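Local coordinates for protein positive phenol-degradative gene regulator (Ralstonia sp. E2, PDB 5FRY) that senses phenolic compounds through this N-terminal sensory domain and activates transcription of phenol-degradation genes, probably as an ATP-dependent enhancer-binding protein, at residues M68-H73 against C151-G156; I117-G122 against A164-T169. All blocks are in the same frame, centred on the assembly; numbering follows the deposited sequence.

Contact 1 of 2, residues M68-H73 against C151-G156; sequences MRMGFH and CWMQIG. With ZN (zinc ion), chain C.
With CG anti to its backbone N (chi1 -164°), the Met153 side chain sends that carbon against the bare alpha carbon of Gly71, Met153 CG lying 3.4 Å from Gly71 CA. In Met68 it is the carbonyl carbon that CG stands anti to, and this CG touches Trp152 CB at 3.8 Å, the two side chains crossing at about a right angle. The bent chains of Met70 and Met153 cross obliquely, and Met70 CE lies 3.6 Å from both CE and SD of Met153. No conventional hydrogen bond joins the helices here; instead four CA-H...O contacts run between them in both directions. Met68 CA faces Trp152 O, and Gly156 CA returns the contact at 3.3 Å from Met68 O. Gly71 CA then lies 3.2 Å from Met153 O, and Phe72 CA is equally close to Gly156 O. What permits this is the pair of glycines: a beta carbon on either would collide with a carbonyl oxygen of the partner helix. Helices 68-73 and 152-156 thus approach to 6.4 Å between axes, running in the same general direction in a right-handed crossing of -40°. Glycine, this crossing and CA-H...O contacts together recall the GASright motif best known from membrane helix pairs, here buried in a soluble sensory domain and joining its XylR_N-type and V4R regions. Cys151 sits at the N-cap of helix 152-166 and binds zinc through SG at 2.2 Å, completing a site with Glu174, Cys177 and Cys185. Both carboxylate oxygens of Glu135 accept hydrogen bonds from first-turn amides, OE2 from Met153 N and OE1 from Gln154 N. On helix 60-84, Arg69 NE forms a salt bridge with Glu53 of the second subunit.

Contact 2 of 2, residues I117-G122 against A164-T169; sequences INIAAG and ALMGKT
Ile119 and Met166 bring their backbones within 5.4 Å, CA to CA, where a type I turn from Ile119 to Gly122 follows the end of one strand and helix 152-166 finishes before Gly167, whose positive phi turns the chain out of the helix. Met166 carries much of the contact: bent at chi2 and again at chi3 (-51°), its chain presents the sulfur to two isoleucines and the methyl to the turn. Met166 SD lies 3.8 Å from Ile117 CG1 and 3.9 Å from Ile119 CG1, the Ile117 and Met166 chains sliding past each other in opposite directions. Beyond the sulfur, Met166 CE sits 3.8 Å from both Asn118 O and Gly122 C. The turn is the loop of a beta hairpin linking antiparallel strands 109-118 and 123-131, so the helix end packs against the hairpin tip. Leu165 works beside Met166 and splits its methyls: CD1 touches Ile119 CD1 at 3.6 Å, while CD2 looks to Ile117 CD1 at 4.1 Å, both isoleucines crossing the leucine at about a right angle. Toward solvent, Lys168, its chain bent at chi2, brings NZ to 3.8 Å from Gly122 CA. Helix 91-95 adds a further apolar layer, with Leu95 touching Ile117 and Leu165, and Asp91 OD2 accepts a hydrogen bond from Ile119 N.

In the fold
From the N terminus, the chain passes through helix 60-84, which carries 68-73 of contact 1, and reaches the tip of the hairpin 109-118/123-131, which holds 117-122 of contact 2, before either partner has appeared. Helix 152-166 then serves both: its start closes the longer loop onto 68-73, and its last turn and the residues just after it close the shorter loop onto 117-122. The loops therefore cross rather than nest. The contact centres are 19 Å apart, and between them the same helix contributes Tyr157, Ala158, Tyr161 and Thr162 to the dimethylphenol pocket. Contact 1 joins two helices beside the zinc site; contact 2 joins the helix's C-terminal end to the hairpin tip at outer strand 109-118.

Contact 1 of 2, residues M68-H73 against C151-G156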
ATOM      1  N   MET A  68      -1.139  -2.369 -12.830  1.00 33.82           N
ATOM      2  CA  MET A  68      -2.138  -3.384 -13.147  1.00 31.58           C
ATOM      3  C   MET A  68      -1.730  -4.734 -12.563  1.00 28.41           C
ATOM      4  O   MET A  68      -2.547  -5.427 -11.962  1.00 27.15           O
ATOM      5  CB  MET A  68      -2.350  -3.490 -14.655  1.00 34.69           C
ATOM      6  CG  MET A  68      -2.847  -2.198 -15.303  1.00 38.09           C
ATOM      7  SD  MET A  68      -2.925  -2.398 -17.096  1.00 41.40           S
ATOM      8  CE  MET A  68      -3.668  -4.024 -17.203  1.00 38.65           C
ATOM      9  N   ARG A  69      -0.460  -5.100 -12.703  1.00 29.98           N
ATOM     10  CA  ARG A  69      -0.003  -6.384 -12.173  1.00 31.09           C
ATOM     11  C   ARG A  69      -0.046  -6.422 -10.634  1.00 31.35           C
ATOM     12  O   ARG A  69      -0.319  -7.471 -10.059  1.00 25.48           O
ATOM     13  CB  ARG A  69       1.400  -6.723 -12.703  1.00 33.74           C
ATOM     14  CG  ARG A  69       1.429  -6.969 -14.228  1.00 39.86           C
ATOM     15  CD  ARG A  69       2.777  -7.462 -14.772  1.00 36.52           C
ATOM     16  NE  ARG A  69       3.845  -6.473 -14.695  1.00 39.43           N
ATOM     17  CZ  ARG A  69       4.036  -5.478 -15.564  1.00 40.45           C
ATOM     18  NH1 ARG A  69       3.224  -5.322 -16.600  1.00 38.76           N
ATOM     19  NH2 ARG A  69       5.039  -4.623 -15.389  1.00 37.65           N
ATOM     20  N   MET A  70       0.153  -5.285  -9.973  1.00 29.84           N
ATOM     21  CA  MET A  70       0.072  -5.247  -8.514  1.00 27.98           C
ATOM     22  C   MET A  70      -1.385  -5.463  -8.114  1.00 22.27           C
ATOM     23  O   MET A  70      -1.675  -6.222  -7.176  1.00 26.60           O
ATOM     24  CB  MET A  70       0.614  -3.914  -7.952  1.00 26.53           C
ATOM     25  CG  MET A  70       0.690  -3.929  -6.468  1.00 20.18           C
ATOM     26  SD  MET A  70       1.642  -2.583  -5.661  1.00 33.92           S
ATOM     27  CE  MET A  70       0.847  -1.190  -6.332  1.00 27.90           C
ATOM     28  N   GLY A  71      -2.299  -4.824  -8.842  1.00 24.77           N
ATOM     29  CA  GLY A  71      -3.723  -5.011  -8.624  1.00 26.68           C
ATOM     30  C   GLY A  71      -4.115  -6.472  -8.802  1.00 26.22           C
ATOM     31  O   GLY A  71      -4.853  -7.048  -7.998  1.00 23.21           O
ATOM     32  N   PHE A  72      -3.606  -7.066  -9.871  1.00 24.02           N
ATOM     33  CA  PHE A  72      -3.849  -8.484 -10.196  1.00 27.42           C
ATOM     34  C   PHE A  72      -3.422  -9.422  -9.047  1.00 25.38           C
ATOM     35  O   PHE A  72      -4.194 -10.263  -8.602  1.00 26.58           O
ATOM     36  CB  PHE A  72      -3.132  -8.844 -11.501  1.00 21.72           C
ATOM     37  CG  PHE A  72      -3.522 -10.214 -12.069  1.00 23.24           C
ATOM     38  CD1 PHE A  72      -2.945 -11.372 -11.587  1.00 32.68           C
ATOM     39  CD2 PHE A  72      -4.479 -10.311 -13.064  1.00 30.08           C
ATOM     40  CE1 PHE A  72      -3.318 -12.608 -12.104  1.00 30.05           C
ATOM     41  CE2 PHE A  72      -4.844 -11.529 -13.590  1.00 33.95           C
ATOM     42  CZ  PHE A  72      -4.259 -12.685 -13.104  1.00 35.81           C
ATOM     43  N   HIS A  73      -2.221  -9.231  -8.527  1.00 29.86           N
ATOM     44  CA  HIS A  73      -1.776 -10.023  -7.391  1.00 25.41           C
ATOM     45  C   HIS A  73      -2.741  -9.898  -6.235  1.00 24.90           C
ATOM     46  O   HIS A  73      -3.085 -10.895  -5.624  1.00 23.83           O
ATOM     47  CB  HIS A  73      -0.355  -9.615  -7.024  1.00 27.07           C
ATOM     48  CG  HIS A  73       0.642 -10.044  -8.063  1.00 35.58           C
ATOM     49  ND1 HIS A  73       1.546  -9.177  -8.645  1.00 37.43           N
ATOM     50  CD2 HIS A  73       0.809 -11.234  -8.688  1.00 36.63           C
ATOM     51  CE1 HIS A  73       2.257  -9.826  -9.547  1.00 35.35           C
ATOM     52  NE2 HIS A  73       1.830 -11.076  -9.595  1.00 39.24           N
ATOM     53  N   CYS A 151      -7.384   4.195 -13.473  1.00 36.69           N
ATOM     54  CA  CYS A 151      -7.488   3.307 -12.300  1.00 34.17           C
ATOM     55  C   CYS A 151      -6.899   1.906 -12.559  1.00 32.19           C
ATOM     56  O   CYS A 151      -7.589   0.894 -12.462  1.00 29.85           O
ATOM     57  CB  CYS A 151      -8.943   3.222 -11.836  1.00 25.57           C
ATOM     58  SG  CYS A 151      -9.570   4.855 -11.363  1.00 29.04           S
ATOM     59  N   TRP A 152      -5.593   1.882 -12.826  1.00 32.11           N
ATOM     60  CA  TRP A 152      -4.830   0.711 -13.223  1.00 27.53           C
ATOM     61  C   TRP A 152      -4.808  -0.473 -12.242  1.00 31.69           C
ATOM     62  O   TRP A 152      -5.098  -1.614 -12.643  1.00 30.18           O
ATOM     63  CB  TRP A 152      -3.380   1.131 -13.515  1.00 32.28           C
ATOM     64  CG  TRP A 152      -3.281   2.273 -14.491  1.00 41.50           C
ATOM     65  CD1 TRP A 152      -4.181   2.599 -15.472  1.00 38.71           C
ATOM     66  CD2 TRP A 152      -2.235   3.252 -14.565  1.00 37.26           C
ATOM     67  NE1 TRP A 152      -3.749   3.709 -16.160  1.00 41.51           N
ATOM     68  CE2 TRP A 152      -2.561   4.131 -15.620  1.00 41.01           C
ATOM     69  CE3 TRP A 152      -1.055   3.469 -13.845  1.00 40.88           C
ATOM     70  CZ2 TRP A 152      -1.744   5.210 -15.968  1.00 36.91           C
ATOM     71  CZ3 TRP A 152      -0.248   4.542 -14.195  1.00 40.55           C
ATOM     72  CH2 TRP A 152      -0.595   5.394 -15.246  1.00 42.67           C
ATOM     73  N   MET A 153      -4.424  -0.216 -10.990  1.00 28.73           N
ATOM     74  CA  MET A 153      -4.421  -1.235  -9.940  1.00 27.11           C
ATOM     75  C   MET A 153      -5.825  -1.684  -9.619  1.00 26.68           C
ATOM     76  O   MET A 153      -6.018  -2.852  -9.263  1.00 28.06           O
ATOM     77  CB  MET A 153      -3.753  -0.717  -8.660  1.00 26.13           C
ATOM     78  CG  MET A 153      -3.342  -1.780  -7.641  1.00 24.20           C
ATOM     79  SD  MET A 153      -2.737  -0.955  -6.129  1.00 37.75           S
ATOM     80  CE  MET A 153      -2.231   0.585  -6.805  1.00 25.29           C
ATOM     81  N   GLN A 154      -6.801  -0.775  -9.703  1.00 25.48           N
ATOM     82  CA  GLN A 154      -8.179  -1.162  -9.442  1.00 27.55           C
ATOM     83  C   GLN A 154      -8.649  -2.134 -10.500  1.00 26.87           C
ATOM     84  O   GLN A 154      -9.337  -3.102 -10.189  1.00 30.41           O
ATOM     85  CB  GLN A 154      -9.099   0.040  -9.406  1.00 29.03           C
ATOM     86  CG  GLN A 154      -8.918   0.841  -8.115  1.00 24.51           C
ATOM     87  CD  GLN A 154      -9.659   2.139  -8.130  1.00 32.61           C
ATOM     88  OE1 GLN A 154      -9.315   3.057  -7.383  1.00 28.84           O
ATOM     89  NE2 GLN A 154     -10.708   2.227  -8.957  1.00 36.23           N
ATOM     90  N   ILE A 155      -8.288  -1.857 -11.747  1.00 23.67           N
ATOM     91  CA  ILE A 155      -8.628  -2.758 -12.872  1.00 27.94           C
ATOM     92  C   ILE A 155      -7.923  -4.111 -12.783  1.00 31.53           C
ATOM     93  O   ILE A 155      -8.550  -5.160 -12.950  1.00 32.19           O
ATOM     94  CB  ILE A 155      -8.273  -2.115 -14.232  1.00 30.10           C
ATOM     95  CG1 ILE A 155      -9.313  -1.057 -14.598  1.00 34.52           C
ATOM     96  CG2 ILE A 155      -8.155  -3.187 -15.312  1.00 29.09           C
ATOM     97  CD1 ILE A 155     -10.695  -1.628 -14.825  1.00 32.21           C
ATOM     98  N   GLY A 156      -6.611  -4.085 -12.532  1.00 31.42           N
ATOM     99  CA  GLY A 156      -5.846  -5.305 -12.355  1.00 28.00           C
ATOM    100  C   GLY A 156      -6.501  -6.216 -11.333  1.00 29.56           C
ATOM    101  O   GLY A 156      -6.585  -7.448 -11.507  1.00 27.90           O
TER
HETATM  102 ZN    ZN C1208     -11.134   5.223 -12.874  1.00 37.96          ZN

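Contact 2 of 2, residues I117-G122 against A164-T169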
ATOM      1  N   ILE A 117     -23.090 -14.514 -14.468  1.00 38.93           N
ATOM      2  CA  ILE A 117     -21.951 -15.368 -14.182  1.00 37.20           C
ATOM      3  C   ILE A 117     -22.384 -16.818 -13.950  1.00 39.14           C
ATOM      4  O   ILE A 117     -23.306 -17.087 -13.180  1.00 42.57           O
ATOM      5  CB  ILE A 117     -21.147 -14.835 -12.955  1.00 28.79           C
ATOM      6  CG1 ILE A 117     -19.831 -15.599 -12.786  1.00 38.94           C
ATOM      7  CG2 ILE A 117     -21.987 -14.866 -11.686  1.00 34.34           C
ATOM      8  CD1 ILE A 117     -19.181 -15.446 -11.426  1.00 32.27           C
ATOM      9  N   ASN A 118     -21.754 -17.731 -14.687  1.00 39.69           N
ATOM     10  CA  ASN A 118     -21.788 -19.159 -14.372  1.00 38.26           C
ATOM     11  C   ASN A 118     -20.386 -19.731 -14.477  1.00 37.52           C
ATOM     12  O   ASN A 118     -19.795 -19.755 -15.565  1.00 32.02           O
ATOM     13  CB  ASN A 118     -22.732 -19.932 -15.297  1.00 39.66           C
ATOM     14  CG  ASN A 118     -22.987 -21.356 -14.796  1.00 41.05           C
ATOM     15  OD1 ASN A 118     -22.129 -22.234 -14.905  1.00 38.68           O
ATOM     16  ND2 ASN A 118     -24.163 -21.577 -14.220  1.00 46.63           N
ATOM     17  N   ILE A 119     -19.852 -20.175 -13.343  1.00 37.64           N
ATOM     18  CA  ILE A 119     -18.457 -20.570 -13.249  1.00 34.23           C
ATOM     19  C   ILE A 119     -18.247 -21.894 -13.963  1.00 39.23           C
ATOM     20  O   ILE A 119     -17.350 -22.035 -14.800  1.00 38.01           O
ATOM     21  CB  ILE A 119     -18.007 -20.665 -11.772  1.00 34.44           C
ATOM     22  CG1 ILE A 119     -17.981 -19.257 -11.155  1.00 35.93           C
ATOM     23  CG2 ILE A 119     -16.659 -21.368 -11.663  1.00 34.99           C
ATOM     24  CD1 ILE A 119     -17.738 -19.245  -9.664  1.00 35.82           C
ATOM     25  N   ALA A 120     -19.099 -22.860 -13.638  1.00 40.88           N
ATOM     26  CA  ALA A 120     -19.090 -24.149 -14.308  1.00 37.79           C
ATOM     27  C   ALA A 120     -19.110 -24.019 -15.834  1.00 39.38           C
ATOM     28  O   ALA A 120     -18.462 -24.804 -16.533  1.00 40.15           O
ATOM     29  CB  ALA A 120     -20.278 -24.984 -13.840  1.00 40.28           C
ATOM     30  N   ALA A 121     -19.828 -23.015 -16.344  1.00 34.70           N
ATOM     31  CA  ALA A 121     -20.118 -22.934 -17.774  1.00 38.33           C
ATOM     32  C   ALA A 121     -19.177 -21.981 -18.504  1.00 37.43           C
ATOM     33  O   ALA A 121     -19.196 -21.897 -19.728  1.00 33.83           O
ATOM     34  CB  ALA A 121     -21.579 -22.513 -17.996  1.00 32.95           C
ATOM     35  N   GLY A 122     -18.380 -21.233 -17.745  1.00 34.97           N
ATOM     36  CA  GLY A 122     -17.372 -20.375 -18.335  1.00 34.85           C
ATOM     37  C   GLY A 122     -17.950 -19.083 -18.853  1.00 35.71           C
ATOM     38  O   GLY A 122     -17.326 -18.399 -19.657  1.00 32.76           O
ATOM     39  N   ALA A 164      -9.440 -15.585 -11.181  1.00 30.65           N
ATOM     40  CA  ALA A 164      -9.103 -16.700 -10.291  1.00 25.91           C
ATOM     41  C   ALA A 164     -10.363 -17.454  -9.887  1.00 30.79           C
ATOM     42  O   ALA A 164     -10.384 -18.696  -9.795  1.00 29.79           O
ATOM     43  CB  ALA A 164      -8.350 -16.181  -9.074  1.00 26.66           C
ATOM     44  N   LEU A 165     -11.430 -16.696  -9.709  1.00 29.05           N
ATOM     45  CA  LEU A 165     -12.728 -17.229  -9.371  1.00 27.91           C
ATOM     46  C   LEU A 165     -13.267 -18.091 -10.523  1.00 31.29           C
ATOM     47  O   LEU A 165     -13.833 -19.151 -10.273  1.00 34.36           O
ATOM     48  CB  LEU A 165     -13.699 -16.081  -9.041  1.00 27.79           C
ATOM     49  CG  LEU A 165     -15.174 -16.463  -8.891  1.00 36.97           C
ATOM     50  CD1 LEU A 165     -15.391 -17.328  -7.663  1.00 36.37           C
ATOM     51  CD2 LEU A 165     -16.048 -15.208  -8.821  1.00 31.35           C
ATOM     52  N   MET A 166     -13.041 -17.658 -11.767  1.00 29.13           N
ATOM     53  CA  MET A 166     -13.520 -18.397 -12.953  1.00 35.06           C
ATOM     54  C   MET A 166     -12.586 -19.520 -13.447  1.00 31.05           C
ATOM     55  O   MET A 166     -13.025 -20.417 -14.167  1.00 35.55           O
ATOM     56  CB  MET A 166     -13.756 -17.435 -14.119  1.00 32.53           C
ATOM     57  CG  MET A 166     -14.843 -16.376 -13.922  1.00 37.92           C
ATOM     58  SD  MET A 166     -16.536 -17.005 -14.000  1.00 36.48           S
ATOM     59  CE  MET A 166     -16.491 -17.938 -15.546  1.00 39.13           C
ATOM     60  N   GLY A 167     -11.327 -19.460 -13.103  1.00 33.64           N
ATOM     61  CA  GLY A 167     -10.373 -20.379 -13.667  1.00 36.13           C
ATOM     62  C   GLY A 167     -10.245 -20.122 -15.136  1.00 33.39           C
ATOM     63  O   GLY A 167      -9.959 -20.980 -15.891  1.00 31.68           O
ATOM     64  N   LYS A 168     -10.425 -18.877 -15.505  1.00 32.57           N
ATOM     65  CA  LYS A 168     -10.506 -18.440 -16.867  1.00 33.86           C
ATOM     66  C   LYS A 168     -10.102 -16.963 -16.928  1.00 32.43           C
ATOM     67  O   LYS A 168     -10.401 -16.221 -16.058  1.00 33.12           O
ATOM     68  CB  LYS A 168     -11.958 -18.641 -17.259  1.00 36.21           C
ATOM     69  CG  LYS A 168     -12.361 -18.598 -18.682  1.00 40.36           C
ATOM     70  CD  LYS A 168     -12.718 -19.969 -19.124  1.00 39.92           C
ATOM     71  CE  LYS A 168     -13.670 -20.009 -20.269  1.00 38.71           C
ATOM     72  NZ  LYS A 168     -14.280 -21.358 -20.309  1.00 49.17           N
ATOM     73  N   THR A 169      -9.361 -16.552 -17.935  1.00 31.40           N
ATOM     74  CA  THR A 169      -8.878 -15.168 -18.021  1.00 30.92           C
ATOM     75  C   THR A 169     -10.026 -14.241 -18.331  1.00 30.88           C
ATOM     76  O   THR A 169     -10.534 -14.310 -19.404  1.00 32.14           O
ATOM     77  CB  THR A 169      -7.785 -15.055 -19.084  1.00 33.16           C
ATOM     78  OG1 THR A 169      -6.637 -15.663 -18.581  1.00 33.14           O
ATOM     79  CG2 THR A 169      -7.462 -13.638 -19.413  1.00 34.69           C
TER